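Local coordinates for hypothetical protein (Rhodococcus sp., PDB 2OV9) that probably hydrolyses medium- and long-chain fatty acyl-CoA thioesters to the free fatty acid and coenzyme A, as a member of the hotdog-fold thioesterase superfamily, at residues H6-S12 with A147-K151; A97-V102 with V116-Y122; G106-V112 with V144-W148; L138-L142 with V201-F207; P171-K177 with A189-A195. The contacts are given in a common frame with arbitrary orientation. Numbering follows the deposited sequence.

Interaction 1 (H6-S12 with A147-K151); sequences HPTFENS and AWGGK
This is a loop-to-helix-end contact: the N-terminal arm, residues 6-12, lies across the C-terminal end of helix 131-148, where the chain leaves the helix in a Schellman motif. G150, at phi 75°, is the first to leave helical angles; G150 N bonds back to A147 O and, probably, K151 N to N146 O, both at 2.8 Å. T8 and W148 set the register, their CA atoms 4.4 Å apart. Carbonyls of the last helical turn take donors from the arm: F9 N gives a good bond to W148 O (2.9 Å), and H6 (chi1 t) a weak one from NE2 to A147 O (3.0 Å). W148 (chi1 t, chi2 -116°) swings its indole back under the arm, so that F9 CA and T8 C lie over one ring face, F9 CB comes 3.6 Å from W148 CE2, and S12 CB meets the ring edge at CH2 (3.8 Å). An ST turn coils the arm, T8 OG1 accepting from E10 N at 3.2 Å, and N11 OD1 takes T8 N at 2.8 Å. W148 NE1 bonds to L107 O in the turn between strands 105-106 and 112-117, and the K151 side chain touches L178 and V181 of strand 171-182.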
# COMPACT_ATOMS: atom_id res chain seq x y z
N HIS B 6 6.05 -21.75 -15.71
CA HIS B 6 5.90 -21.18 -14.37
C HIS B 6 5.86 -22.27 -13.30
O HIS B 6 5.19 -23.29 -13.47
CB HIS B 6 4.65 -20.28 -14.29
CG HIS B 6 4.24 -19.94 -12.89
ND1 HIS B 6 4.99 -19.12 -12.07
CD2 HIS B 6 3.16 -20.31 -12.16
CE1 HIS B 6 4.39 -19.01 -10.89
NE2 HIS B 6 3.28 -19.72 -10.92
N PRO B 7 6.61 -22.08 -12.19
CA PRO B 7 6.60 -23.02 -11.05
C PRO B 7 5.22 -23.14 -10.41
O PRO B 7 4.58 -22.14 -10.14
CB PRO B 7 7.56 -22.38 -10.04
CG PRO B 7 8.41 -21.46 -10.84
CD PRO B 7 7.56 -20.97 -11.96
N THR B 8 4.79 -24.37 -10.15
CA THR B 8 3.54 -24.65 -9.43
C THR B 8 3.80 -25.72 -8.40
O THR B 8 4.84 -26.36 -8.42
CB THR B 8 2.46 -25.22 -10.33
OG1 THR B 8 2.85 -26.54 -10.71
CG2 THR B 8 2.25 -24.36 -11.57
N PHE B 9 2.83 -25.93 -7.51
CA PHE B 9 2.96 -26.93 -6.45
C PHE B 9 3.18 -28.35 -6.99
O PHE B 9 3.59 -29.22 -6.24
CB PHE B 9 1.74 -26.86 -5.50
CG PHE B 9 0.47 -27.44 -6.08
CD1 PHE B 9 -0.24 -26.75 -7.06
CD2 PHE B 9 -0.02 -28.66 -5.62
CE1 PHE B 9 -1.41 -27.27 -7.58
CE2 PHE B 9 -1.19 -29.20 -6.15
CZ PHE B 9 -1.89 -28.51 -7.13
N GLU B 10 2.92 -28.58 -8.27
CA GLU B 10 3.12 -29.93 -8.84
C GLU B 10 4.48 -30.14 -9.51
O GLU B 10 4.95 -31.28 -9.64
CB GLU B 10 2.00 -30.26 -9.83
CG GLU B 10 0.66 -30.40 -9.15
CD GLU B 10 -0.49 -30.47 -10.12
OE1 GLU B 10 -1.49 -31.13 -9.77
OE2 GLU B 10 -0.39 -29.89 -11.23
N ASN B 11 5.10 -29.05 -9.95
CA ASN B 11 6.34 -29.19 -10.73
C ASN B 11 7.59 -28.66 -10.03
O ASN B 11 8.67 -28.70 -10.58
CB ASN B 11 6.17 -28.57 -12.13
CG ASN B 11 5.99 -27.07 -12.08
OD1 ASN B 11 6.39 -26.40 -11.11
ND2 ASN B 11 5.39 -26.52 -13.14
N SER B 12 7.42 -28.14 -8.82
CA SER B 12 8.50 -27.52 -8.07
C SER B 12 8.50 -28.05 -6.64
O SER B 12 7.44 -28.38 -6.13
CB SER B 12 8.32 -26.00 -8.09
OG SER B 12 8.59 -25.52 -9.41
N ALA B 147 -1.22 -18.30 -8.76
CA ALA B 147 -0.14 -18.67 -9.69
C ALA B 147 0.44 -20.04 -9.31
O ALA B 147 0.61 -20.91 -10.16
CB ALA B 147 0.97 -17.63 -9.68
N TRP B 148 0.72 -20.21 -8.02
CA TRP B 148 1.34 -21.42 -7.49
C TRP B 148 0.42 -22.63 -7.63
O TRP B 148 0.88 -23.79 -7.73
CB TRP B 148 1.75 -21.18 -6.04
CG TRP B 148 2.35 -22.35 -5.31
CD1 TRP B 148 1.81 -23.00 -4.21
CD2 TRP B 148 3.62 -23.00 -5.56
NE1 TRP B 148 2.66 -24.00 -3.78
CE2 TRP B 148 3.77 -24.03 -4.60
CE3 TRP B 148 4.62 -22.83 -6.53
CZ2 TRP B 148 4.89 -24.87 -4.56
CZ3 TRP B 148 5.74 -23.67 -6.49
CH2 TRP B 148 5.86 -24.68 -5.52
N GLY B 149 -0.88 -22.36 -7.65
CA GLY B 149 -1.87 -23.40 -7.89
C GLY B 149 -2.12 -23.62 -9.38
O GLY B 149 -3.00 -24.38 -9.74
N GLY B 150 -1.35 -22.95 -10.24
CA GLY B 150 -1.46 -23.13 -11.68
C GLY B 150 -2.68 -22.49 -12.31
O GLY B 150 -3.11 -22.89 -13.41
N LYS B 151 -3.24 -21.49 -11.64
CA LYS B 151 -4.41 -20.78 -12.16
C LYS B 151 -4.16 -19.28 -12.26
O LYS B 151 -3.21 -18.74 -11.70
CB LYS B 151 -5.64 -21.07 -11.29
CG LYS B 151 -6.30 -22.44 -11.54
CD LYS B 151 -6.99 -22.53 -12.92
CE LYS B 151 -8.36 -21.82 -12.95
NZ LYS B 151 -9.02 -21.78 -14.32

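Interaction 2 (A97-V102 with V116-Y122); sequences ALAPPV and VTLTIPY
One direct hydrogen bond joins these segments: Y122 OH donates to L98 O at 2.7 Å. A water reinforces it, giving one proton to A97 O and the other to Y122 OH, each at 2.8 Å. Y122 (chi1 m, chi2 -78°) points toward the irregular 97-102 segment from the end of a 3-10 turn, 120-122, in which Y122 N bonds to T119 O at 2.9 Å. V116 belongs to strand 112-117, and the chain beyond it leads toward helix 131-148, the central helix of the hotdog fold. CA spacing widens along the pair, from 6.0 Å at V102-V116 through 7.0 Å at P100-L118 to 9.0 Å at L98-P121. Apolar contacts centre on P100, which is followed by a cis peptide bond to P101. P100 CG touches L118 CD2 at 3.5 Å and lies 4.0 Å from Y122 CZ, while P100 CB reaches V116 CG2 at 3.7 Å; V116 (chi1 p) also meets V102, CG2 to CG2 4.2 Å. At the subunit interface, L98 of the second subunit packs on P121 and Y122, and N96 ND2 of that subunit bonds to P121 O. Within the chain, R35 of helix 26-43 holds A99 O.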
# COMPACT_ATOMS: atom_id res chain seq x y z
N ALA B 97 10.16 0.66 -3.72
CA ALA B 97 10.40 1.04 -2.34
C ALA B 97 9.14 1.08 -1.48
O ALA B 97 9.24 1.13 -0.25
CB ALA B 97 11.21 2.36 -2.23
N LEU B 98 7.97 1.01 -2.12
CA LEU B 98 6.69 0.84 -1.40
C LEU B 98 6.54 -0.54 -0.80
O LEU B 98 5.79 -0.71 0.16
CB LEU B 98 5.48 1.04 -2.34
CG LEU B 98 4.96 2.48 -2.46
CD1 LEU B 98 6.01 3.38 -2.93
CD2 LEU B 98 3.77 2.52 -3.43
N ALA B 99 7.20 -1.53 -1.42
CA ALA B 99 7.12 -2.93 -0.97
C ALA B 99 7.98 -3.14 0.27
O ALA B 99 9.08 -2.61 0.36
CB ALA B 99 7.56 -3.88 -2.14
N PRO B 100 7.46 -3.88 1.28
CA PRO B 100 8.30 -4.09 2.44
C PRO B 100 9.76 -4.47 2.15
O PRO B 100 10.63 -3.87 2.75
CB PRO B 100 7.55 -5.18 3.22
CG PRO B 100 6.12 -4.82 2.97
CD PRO B 100 6.11 -4.45 1.48
N PRO B 101 10.05 -5.43 1.22
CA PRO B 101 9.21 -6.28 0.39
C PRO B 101 8.92 -7.61 1.05
O PRO B 101 9.68 -8.07 1.92
CB PRO B 101 10.05 -6.50 -0.88
CG PRO B 101 11.48 -6.42 -0.42
CD PRO B 101 11.48 -5.65 0.92
N VAL B 102 7.81 -8.20 0.66
CA VAL B 102 7.43 -9.52 1.17
C VAL B 102 8.08 -10.61 0.32
O VAL B 102 8.04 -10.54 -0.90
CB VAL B 102 5.89 -9.71 1.20
CG1 VAL B 102 5.55 -11.07 1.88
CG2 VAL B 102 5.22 -8.56 1.97
N VAL B 116 6.74 -11.34 7.36
CA VAL B 116 7.19 -9.96 7.18
C VAL B 116 7.05 -9.22 8.50
O VAL B 116 6.07 -9.37 9.20
CB VAL B 116 6.34 -9.26 6.08
CG1 VAL B 116 4.88 -9.08 6.53
CG2 VAL B 116 6.96 -7.89 5.69
N THR B 117 8.05 -8.41 8.83
CA THR B 117 8.00 -7.56 10.00
C THR B 117 7.77 -6.14 9.45
O THR B 117 8.61 -5.63 8.71
CB THR B 117 9.30 -7.64 10.78
OG1 THR B 117 9.42 -8.96 11.32
CG2 THR B 117 9.30 -6.64 11.92
N LEU B 118 6.63 -5.53 9.77
CA LEU B 118 6.29 -4.23 9.18
C LEU B 118 6.64 -3.04 10.04
O LEU B 118 6.66 -3.12 11.26
CB LEU B 118 4.80 -4.19 8.77
CG LEU B 118 4.34 -5.13 7.67
CD1 LEU B 118 2.80 -5.21 7.63
CD2 LEU B 118 4.87 -4.70 6.29
N THR B 119 6.89 -1.92 9.36
CA THR B 119 7.48 -0.71 9.92
C THR B 119 6.55 0.49 9.82
O THR B 119 5.45 0.40 9.23
CB THR B 119 8.73 -0.37 9.12
OG1 THR B 119 8.40 -0.43 7.73
CG2 THR B 119 9.85 -1.39 9.40
N ILE B 120 6.98 1.63 10.37
CA ILE B 120 6.03 2.73 10.57
C ILE B 120 5.36 3.33 9.33
O ILE B 120 4.32 3.92 9.47
CB ILE B 120 6.50 3.90 11.48
CG1 ILE B 120 7.80 4.54 10.99
CG2 ILE B 120 6.50 3.51 12.97
CD1 ILE B 120 7.98 5.95 11.62
N PRO B 121 5.97 3.23 8.14
CA PRO B 121 5.20 3.74 6.98
C PRO B 121 3.88 3.02 6.75
O PRO B 121 2.97 3.60 6.11
CB PRO B 121 6.15 3.46 5.80
CG PRO B 121 7.48 3.57 6.40
CD PRO B 121 7.32 2.84 7.72
N TYR B 122 3.79 1.78 7.23
CA TYR B 122 2.60 0.90 7.09
C TYR B 122 1.54 1.06 8.21
O TYR B 122 0.53 0.33 8.25
CB TYR B 122 3.07 -0.58 6.96
CG TYR B 122 4.04 -0.75 5.80
CD1 TYR B 122 3.58 -0.80 4.49
CD2 TYR B 122 5.42 -0.74 6.02
CE1 TYR B 122 4.48 -0.94 3.40
CE2 TYR B 122 6.32 -0.84 4.95
CZ TYR B 122 5.84 -0.94 3.66
OH TYR B 122 6.73 -1.06 2.63
O HOH W 1 8.99 0.62 2.46

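Interaction 3 (G106-V112 with V144-W148); sequences GLSDGSV and VANAW
The indole of W148 is the bump here, and the turn between strands 105-106 and 112-117 is the hollow. W148 (chi1 t, chi2 -116°) reaches from the last turn of helix 131-148 so that G106 CA sits over its face, a CH-pi contact 3.5 Å from the five-membered ring centroid and 22° off the normal. A CB on G106 would fall about 2.2 Å from W148 CE2, so the flat ring needs this glycine. At the ring edge, W148 NE1 donates to L107 O (2.8 Å) and W148 CD1 lies 3.2 Å from G110 O. The hollow is shaped by a type I turn, L107 to G110, with G110 at phi 101°; an Asx turn overlaps its end, D109 OD1 accepting from S111 N (2.8 Å). V112 (chi1 t) packs beside the ring, its CG2 3.6 Å from W148 CB and 3.7 Å from A145 CA, its CG1 3.8 Å from V144 CG1. Closest CA pairs are V112-A145 at 5.4 Å and G106-W148 at 6.5 Å. A water bridges the two segments, donating to G110 O (2.7 Å) and A145 O (2.8 Å). The turn joining the two strands thus packs on the C-terminal end of the hotdog fold's central helix.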
# COMPACT_ATOMS: atom_id res chain seq x y z
N GLY B 106 6.30 -21.17 -2.11
CA GLY B 106 5.21 -22.12 -2.36
C GLY B 106 5.45 -23.41 -1.60
O GLY B 106 6.59 -23.91 -1.55
N LEU B 107 4.39 -23.95 -1.01
CA LEU B 107 4.48 -25.20 -0.26
C LEU B 107 3.77 -26.35 -1.00
O LEU B 107 2.95 -26.11 -1.90
CB LEU B 107 3.94 -25.02 1.16
CG LEU B 107 4.38 -23.81 1.99
CD1 LEU B 107 3.66 -23.85 3.35
CD2 LEU B 107 5.92 -23.79 2.18
N SER B 108 4.08 -27.58 -0.60
CA SER B 108 3.62 -28.80 -1.30
C SER B 108 2.10 -28.94 -1.36
O SER B 108 1.56 -29.51 -2.31
CB SER B 108 4.24 -30.07 -0.67
OG SER B 108 4.15 -30.02 0.76
N ASP B 109 1.41 -28.41 -0.36
CA ASP B 109 -0.04 -28.55 -0.27
C ASP B 109 -0.83 -27.53 -1.10
O ASP B 109 -2.06 -27.53 -1.09
CB ASP B 109 -0.47 -28.49 1.20
CG ASP B 109 -0.24 -27.12 1.84
OD1 ASP B 109 0.27 -26.18 1.19
OD2 ASP B 109 -0.59 -26.97 3.02
N GLY B 110 -0.12 -26.67 -1.82
CA GLY B 110 -0.75 -25.62 -2.63
C GLY B 110 -0.72 -24.26 -1.96
O GLY B 110 -0.98 -23.24 -2.60
N SER B 111 -0.44 -24.21 -0.66
CA SER B 111 -0.40 -22.91 -0.00
C SER B 111 0.88 -22.16 -0.38
O SER B 111 1.87 -22.76 -0.86
CB SER B 111 -0.58 -23.04 1.52
OG SER B 111 0.49 -23.73 2.14
N VAL B 112 0.84 -20.85 -0.17
CA VAL B 112 1.96 -19.93 -0.34
C VAL B 112 2.13 -19.28 1.04
O VAL B 112 1.15 -19.03 1.73
CB VAL B 112 1.58 -18.89 -1.45
CG1 VAL B 112 2.26 -17.56 -1.28
CG2 VAL B 112 1.82 -19.50 -2.85
N VAL B 144 -0.60 -14.68 -5.77
CA VAL B 144 0.53 -15.57 -5.82
C VAL B 144 0.08 -17.00 -5.58
O VAL B 144 0.57 -17.92 -6.23
CB VAL B 144 1.60 -15.16 -4.79
CG1 VAL B 144 2.75 -16.15 -4.78
CG2 VAL B 144 2.12 -13.75 -5.08
N ALA B 145 -0.84 -17.20 -4.62
CA ALA B 145 -1.39 -18.54 -4.36
C ALA B 145 -2.07 -19.08 -5.60
O ALA B 145 -1.94 -20.26 -5.92
CB ALA B 145 -2.34 -18.53 -3.18
N ASN B 146 -2.78 -18.23 -6.32
CA ASN B 146 -3.35 -18.68 -7.57
C ASN B 146 -2.30 -19.08 -8.61
O ASN B 146 -2.47 -20.09 -9.29
CB ASN B 146 -4.29 -17.62 -8.16
CG ASN B 146 -5.58 -17.46 -7.36
OD1 ASN B 146 -5.96 -18.35 -6.61
ND2 ASN B 146 -6.27 -16.34 -7.55
N ALA B 147 -1.22 -18.30 -8.76
CA ALA B 147 -0.14 -18.67 -9.69
C ALA B 147 0.44 -20.04 -9.31
O ALA B 147 0.61 -20.91 -10.16
CB ALA B 147 0.97 -17.63 -9.68
N TRP B 148 0.72 -20.21 -8.02
CA TRP B 148 1.34 -21.42 -7.49
C TRP B 148 0.42 -22.63 -7.63
O TRP B 148 0.88 -23.79 -7.73
CB TRP B 148 1.75 -21.18 -6.04
CG TRP B 148 2.35 -22.35 -5.31
CD1 TRP B 148 1.81 -23.00 -4.21
CD2 TRP B 148 3.62 -23.00 -5.56
NE1 TRP B 148 2.66 -24.00 -3.78
CE2 TRP B 148 3.77 -24.03 -4.60
CE3 TRP B 148 4.62 -22.83 -6.53
CZ2 TRP B 148 4.89 -24.87 -4.56
CZ3 TRP B 148 5.74 -23.67 -6.49
CH2 TRP B 148 5.86 -24.68 -5.52
O HOH W 2 -2.86 -22.34 -4.25

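Interaction 4 (L138-L142 with V201-F207); sequences LDHVL and VSVEGLF
Residues 138-142, in the middle of helix 131-148, cross strand 201-207 at a signed angle of -51°, the two short axes 9.3 Å apart at closest approach. The helix is regular, with L142 N bonded to L138 O at 3.0 Å, and the strand keeps regular beta angles. Closest CA pairs are L138-V203 at 6.9 Å and L142-G205 at 7.3 Å, so one helical turn, i to i+4, spans two strand residues. No hydrogen bond links the segments; the contact is apolar. L138 and L142, both m,t rotamers, point toward the strand and meet the residues on its helix-facing side: V201, V203, G205 and F207. L138 CD1 touches V201 CG1 at 3.6 Å and L138 CB meets V203 CG1 at 3.7 Å. L142 CD1 lies 3.8 Å from V203 CG1 and 3.7 Å from G205 N; a CB on G205 would come about 2.8 Å from L142 CD1, so the glycine makes room for the leucine. F207 (chi1 m) closes the far end, CZ against L142 CB at 3.7 Å. A long helix wrapped by a curved antiparallel sheet is the hallmark of the hotdog fold. On the helix, H140 points away from this strand and its ND1 bonds to NE2 of H130 of the second subunit. Strand 199-208 runs between 185-194 and 154-162, whose I192 and L158 touch L138 and V203 respectively.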
# COMPACT_ATOMS: atom_id res chain seq x y z
N LEU B 138 -2.72 -9.12 1.62
CA LEU B 138 -3.53 -10.36 1.45
C LEU B 138 -4.02 -10.49 -0.00
O LEU B 138 -3.98 -11.57 -0.58
CB LEU B 138 -4.71 -10.42 2.44
CG LEU B 138 -4.29 -10.88 3.86
CD1 LEU B 138 -5.40 -10.66 4.85
CD2 LEU B 138 -3.90 -12.33 3.86
N ASP B 139 -4.46 -9.39 -0.59
CA ASP B 139 -4.84 -9.42 -2.00
C ASP B 139 -3.71 -10.03 -2.85
O ASP B 139 -3.92 -11.00 -3.60
CB ASP B 139 -5.18 -8.00 -2.48
CG ASP B 139 -5.54 -7.97 -3.95
OD1 ASP B 139 -6.68 -8.31 -4.28
OD2 ASP B 139 -4.69 -7.61 -4.77
N HIS B 140 -2.51 -9.45 -2.73
CA HIS B 140 -1.36 -9.95 -3.47
C HIS B 140 -1.02 -11.42 -3.20
O HIS B 140 -0.76 -12.17 -4.14
CB HIS B 140 -0.10 -9.13 -3.19
CG HIS B 140 0.96 -9.38 -4.21
ND1 HIS B 140 0.91 -8.82 -5.47
CD2 HIS B 140 2.04 -10.20 -4.20
CE1 HIS B 140 1.94 -9.26 -6.18
NE2 HIS B 140 2.65 -10.08 -5.43
N VAL B 141 -0.97 -11.80 -1.93
CA VAL B 141 -0.76 -13.21 -1.59
C VAL B 141 -1.73 -14.16 -2.28
O VAL B 141 -1.32 -15.24 -2.72
CB VAL B 141 -0.78 -13.43 -0.06
CG1 VAL B 141 -0.57 -14.90 0.25
CG2 VAL B 141 0.35 -12.63 0.55
N LEU B 142 -3.02 -13.77 -2.36
CA LEU B 142 -4.02 -14.60 -3.07
C LEU B 142 -3.65 -14.74 -4.55
O LEU B 142 -3.80 -15.81 -5.12
CB LEU B 142 -5.45 -14.02 -2.95
CG LEU B 142 -6.05 -13.89 -1.54
CD1 LEU B 142 -7.51 -13.50 -1.64
CD2 LEU B 142 -5.88 -15.19 -0.78
N VAL B 201 -6.02 -11.01 10.53
CA VAL B 201 -6.86 -10.67 9.39
C VAL B 201 -7.04 -11.90 8.53
O VAL B 201 -6.11 -12.71 8.38
CB VAL B 201 -6.22 -9.58 8.50
CG1 VAL B 201 -7.25 -9.04 7.45
CG2 VAL B 201 -5.73 -8.45 9.36
N SER B 202 -8.21 -12.06 7.93
CA SER B 202 -8.41 -13.16 7.02
C SER B 202 -9.10 -12.60 5.79
O SER B 202 -9.66 -11.53 5.83
CB SER B 202 -9.25 -14.27 7.68
OG SER B 202 -10.58 -13.85 8.00
N VAL B 203 -9.01 -13.32 4.69
CA VAL B 203 -9.61 -12.89 3.44
C VAL B 203 -10.14 -14.07 2.65
O VAL B 203 -9.62 -15.20 2.76
CB VAL B 203 -8.61 -12.09 2.57
CG1 VAL B 203 -7.43 -12.97 2.13
CG2 VAL B 203 -9.32 -11.45 1.35
N GLU B 204 -11.23 -13.81 1.93
CA GLU B 204 -11.75 -14.67 0.86
C GLU B 204 -11.81 -13.82 -0.42
O GLU B 204 -12.49 -12.77 -0.43
CB GLU B 204 -13.18 -15.14 1.18
CG GLU B 204 -13.31 -16.27 2.20
CD GLU B 204 -14.77 -16.63 2.52
OE1 GLU B 204 -15.68 -16.35 1.70
OE2 GLU B 204 -15.00 -17.22 3.61
N GLY B 205 -11.15 -14.27 -1.49
CA GLY B 205 -11.22 -13.58 -2.79
C GLY B 205 -11.81 -14.46 -3.88
O GLY B 205 -11.66 -15.69 -3.87
N LEU B 206 -12.50 -13.80 -4.80
CA LEU B 206 -13.09 -14.45 -5.95
C LEU B 206 -12.39 -13.91 -7.18
O LEU B 206 -12.15 -12.70 -7.29
CB LEU B 206 -14.59 -14.17 -6.02
CG LEU B 206 -15.45 -14.62 -4.83
CD1 LEU B 206 -16.89 -14.11 -4.97
CD2 LEU B 206 -15.43 -16.15 -4.66
N PHE B 207 -12.03 -14.82 -8.08
CA PHE B 207 -11.26 -14.46 -9.26
C PHE B 207 -11.92 -15.05 -10.49
O PHE B 207 -12.76 -15.96 -10.39
CB PHE B 207 -9.81 -14.95 -9.12
CG PHE B 207 -9.06 -14.34 -7.96
CD1 PHE B 207 -8.22 -13.25 -8.17
CD2 PHE B 207 -9.20 -14.84 -6.67
CE1 PHE B 207 -7.52 -12.67 -7.11
CE2 PHE B 207 -8.51 -14.27 -5.58
CZ PHE B 207 -7.66 -13.19 -5.80

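Interaction 5 (P171-K177 with A189-A195); sequences PLTLTGK and AGDIRTA
Strands 171-182 and 185-194 form a beta hairpin in the antiparallel hotdog-fold sheet; these segments are its paired arms, at 158° and 4.6 Å between axes. Backbone donors and acceptors are matched at three hydrogen-bonded pairs. T173 N bonds to R193 O (2.8 Å) and R193 N to T173 O (2.9 Å); T175 N to D191 O (3.1 Å) and D191 N to T175 O (3.0 Å); K177 N to A189 O (2.8 Å) and A189 N to K177 O (3.0 Å). Between them lie the non-hydrogen-bonded pairs L174-I192 and G176-G190, CA atoms 4.7 and 3.9 Å apart. The glycine pair allows this close approach: a CB on G190 would clash with T175 O. Outward backbone groups of L172, L174 and G176 bond to strand 112-117, those of G190 and I192 to strand 199-208. L174 and I192 pack on helix 131-148, L174 on V141 and I192 on S134 and L138, with L174 CD2 on I192 CG1 at 3.5 Å. On the other face R193 clasps D191 in a salt bridge, NH2 to OD2 3.0 Å and NE to OD1 3.1 Å, while R193 NH1 bonds to G197 O. A water lies 2.7 Å from both T173 O and D191 OD1 and 2.9 Å from T175 OG1. Where the strands part, a second water donates to P171 O at 2.5 Å and accepts from A195 N at 2.8 Å.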
# COMPACT_ATOMS: atom_id res chain seq x y z
N PRO B 171 7.04 -10.28 13.67
CA PRO B 171 6.85 -11.14 12.51
C PRO B 171 5.38 -11.52 12.30
O PRO B 171 4.74 -12.06 13.21
CB PRO B 171 7.71 -12.39 12.85
CG PRO B 171 8.51 -12.02 14.03
CD PRO B 171 7.81 -10.94 14.75
N LEU B 172 4.86 -11.20 11.12
CA LEU B 172 3.51 -11.60 10.71
C LEU B 172 3.56 -12.66 9.60
O LEU B 172 4.23 -12.47 8.60
CB LEU B 172 2.76 -10.38 10.15
CG LEU B 172 2.73 -9.12 11.03
CD1 LEU B 172 2.09 -7.95 10.28
CD2 LEU B 172 2.03 -9.36 12.39
N THR B 173 2.84 -13.78 9.78
CA THR B 173 2.84 -14.83 8.78
C THR B 173 1.70 -14.60 7.84
O THR B 173 0.55 -14.59 8.28
CB THR B 173 2.63 -16.21 9.42
OG1 THR B 173 3.61 -16.38 10.46
CG2 THR B 173 2.77 -17.33 8.36
N LEU B 174 2.02 -14.46 6.56
CA LEU B 174 1.04 -14.34 5.51
C LEU B 174 0.91 -15.69 4.81
O LEU B 174 1.91 -16.32 4.50
CB LEU B 174 1.48 -13.30 4.48
CG LEU B 174 2.02 -11.93 4.94
CD1 LEU B 174 2.36 -11.08 3.73
CD2 LEU B 174 1.04 -11.17 5.82
N THR B 175 -0.32 -16.13 4.58
CA THR B 175 -0.57 -17.40 3.90
C THR B 175 -1.77 -17.23 2.95
O THR B 175 -2.69 -16.48 3.25
CB THR B 175 -0.91 -18.50 4.93
OG1 THR B 175 0.13 -18.57 5.92
CG2 THR B 175 -1.02 -19.84 4.24
N GLY B 176 -1.74 -17.94 1.83
CA GLY B 176 -2.84 -17.95 0.85
C GLY B 176 -2.93 -19.33 0.23
O GLY B 176 -1.93 -20.04 0.15
N LYS B 177 -4.12 -19.72 -0.21
CA LYS B 177 -4.32 -20.99 -0.89
C LYS B 177 -5.56 -20.93 -1.78
O LYS B 177 -6.60 -20.43 -1.37
CB LYS B 177 -4.44 -22.15 0.09
CG LYS B 177 -4.54 -23.52 -0.56
CD LYS B 177 -4.46 -24.64 0.46
CE LYS B 177 -4.75 -25.96 -0.21
NZ LYS B 177 -4.56 -27.08 0.74
N ALA B 189 -8.32 -18.20 -0.47
CA ALA B 189 -8.40 -17.74 0.92
C ALA B 189 -7.00 -17.54 1.53
O ALA B 189 -6.02 -18.16 1.11
CB ALA B 189 -9.21 -18.71 1.78
N GLY B 190 -6.91 -16.68 2.54
CA GLY B 190 -5.62 -16.42 3.18
C GLY B 190 -5.85 -15.74 4.51
O GLY B 190 -6.99 -15.40 4.86
N ASP B 191 -4.78 -15.59 5.27
CA ASP B 191 -4.87 -14.85 6.51
C ASP B 191 -3.50 -14.34 6.90
O ASP B 191 -2.50 -14.71 6.28
CB ASP B 191 -5.48 -15.70 7.63
CG ASP B 191 -4.76 -16.99 7.84
OD1 ASP B 191 -3.51 -16.99 7.96
OD2 ASP B 191 -5.46 -18.01 7.91
N ILE B 192 -3.49 -13.49 7.92
CA ILE B 192 -2.26 -12.93 8.49
C ILE B 192 -2.34 -13.37 9.94
O ILE B 192 -3.34 -13.09 10.60
CB ILE B 192 -2.28 -11.38 8.49
CG1 ILE B 192 -2.17 -10.86 7.06
CG2 ILE B 192 -1.13 -10.82 9.35
CD1 ILE B 192 -2.27 -9.32 6.88
N ARG B 193 -1.28 -14.01 10.42
CA ARG B 193 -1.23 -14.43 11.83
C ARG B 193 -0.02 -13.86 12.55
O ARG B 193 1.02 -13.60 11.94
CB ARG B 193 -1.15 -15.96 11.91
CG ARG B 193 -2.37 -16.66 11.36
CD ARG B 193 -2.23 -18.18 11.26
NE ARG B 193 -3.40 -18.68 10.54
CZ ARG B 193 -4.38 -19.39 11.09
NH1 ARG B 193 -4.33 -19.73 12.37
NH2 ARG B 193 -5.42 -19.77 10.35
N THR B 194 -0.12 -13.72 13.87
CA THR B 194 1.08 -13.43 14.64
C THR B 194 1.86 -14.72 14.86
O THR B 194 1.41 -15.83 14.50
CB THR B 194 0.75 -12.72 15.96
OG1 THR B 194 -0.31 -13.40 16.64
CG2 THR B 194 0.36 -11.26 15.69
N ALA B 195 3.05 -14.59 15.45
CA ALA B 195 3.94 -15.72 15.67
C ALA B 195 3.32 -16.83 16.53
O ALA B 195 3.66 -18.00 16.38
CB ALA B 195 5.26 -15.23 16.31
O HOH W 3 4.20 -12.04 15.69
O HOH W 4 -0.85 -16.94 8.17

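In the fold
Interaction 1 closes the longest loop, 134 residues from the N-terminal arm to the end of helix 131-148; strands 154-162 to 199-208 follow it in the chain. Interaction 2 nests inside that loop, joining the 97-102 segment to the end of strand 112-117. Interaction 3 crosses interaction 2, runs to the same helix end as interaction 1 and shares A147 and W148 with it. Interaction 4 starts earlier on the helix and crosses both 1 and 3 on its way to strand 199-208. Interaction 5, the hairpin, is nested within interaction 4; V116-L172, V112-G176 and V203-G190 backbone bonds join it to interactions 2, 3 and 4.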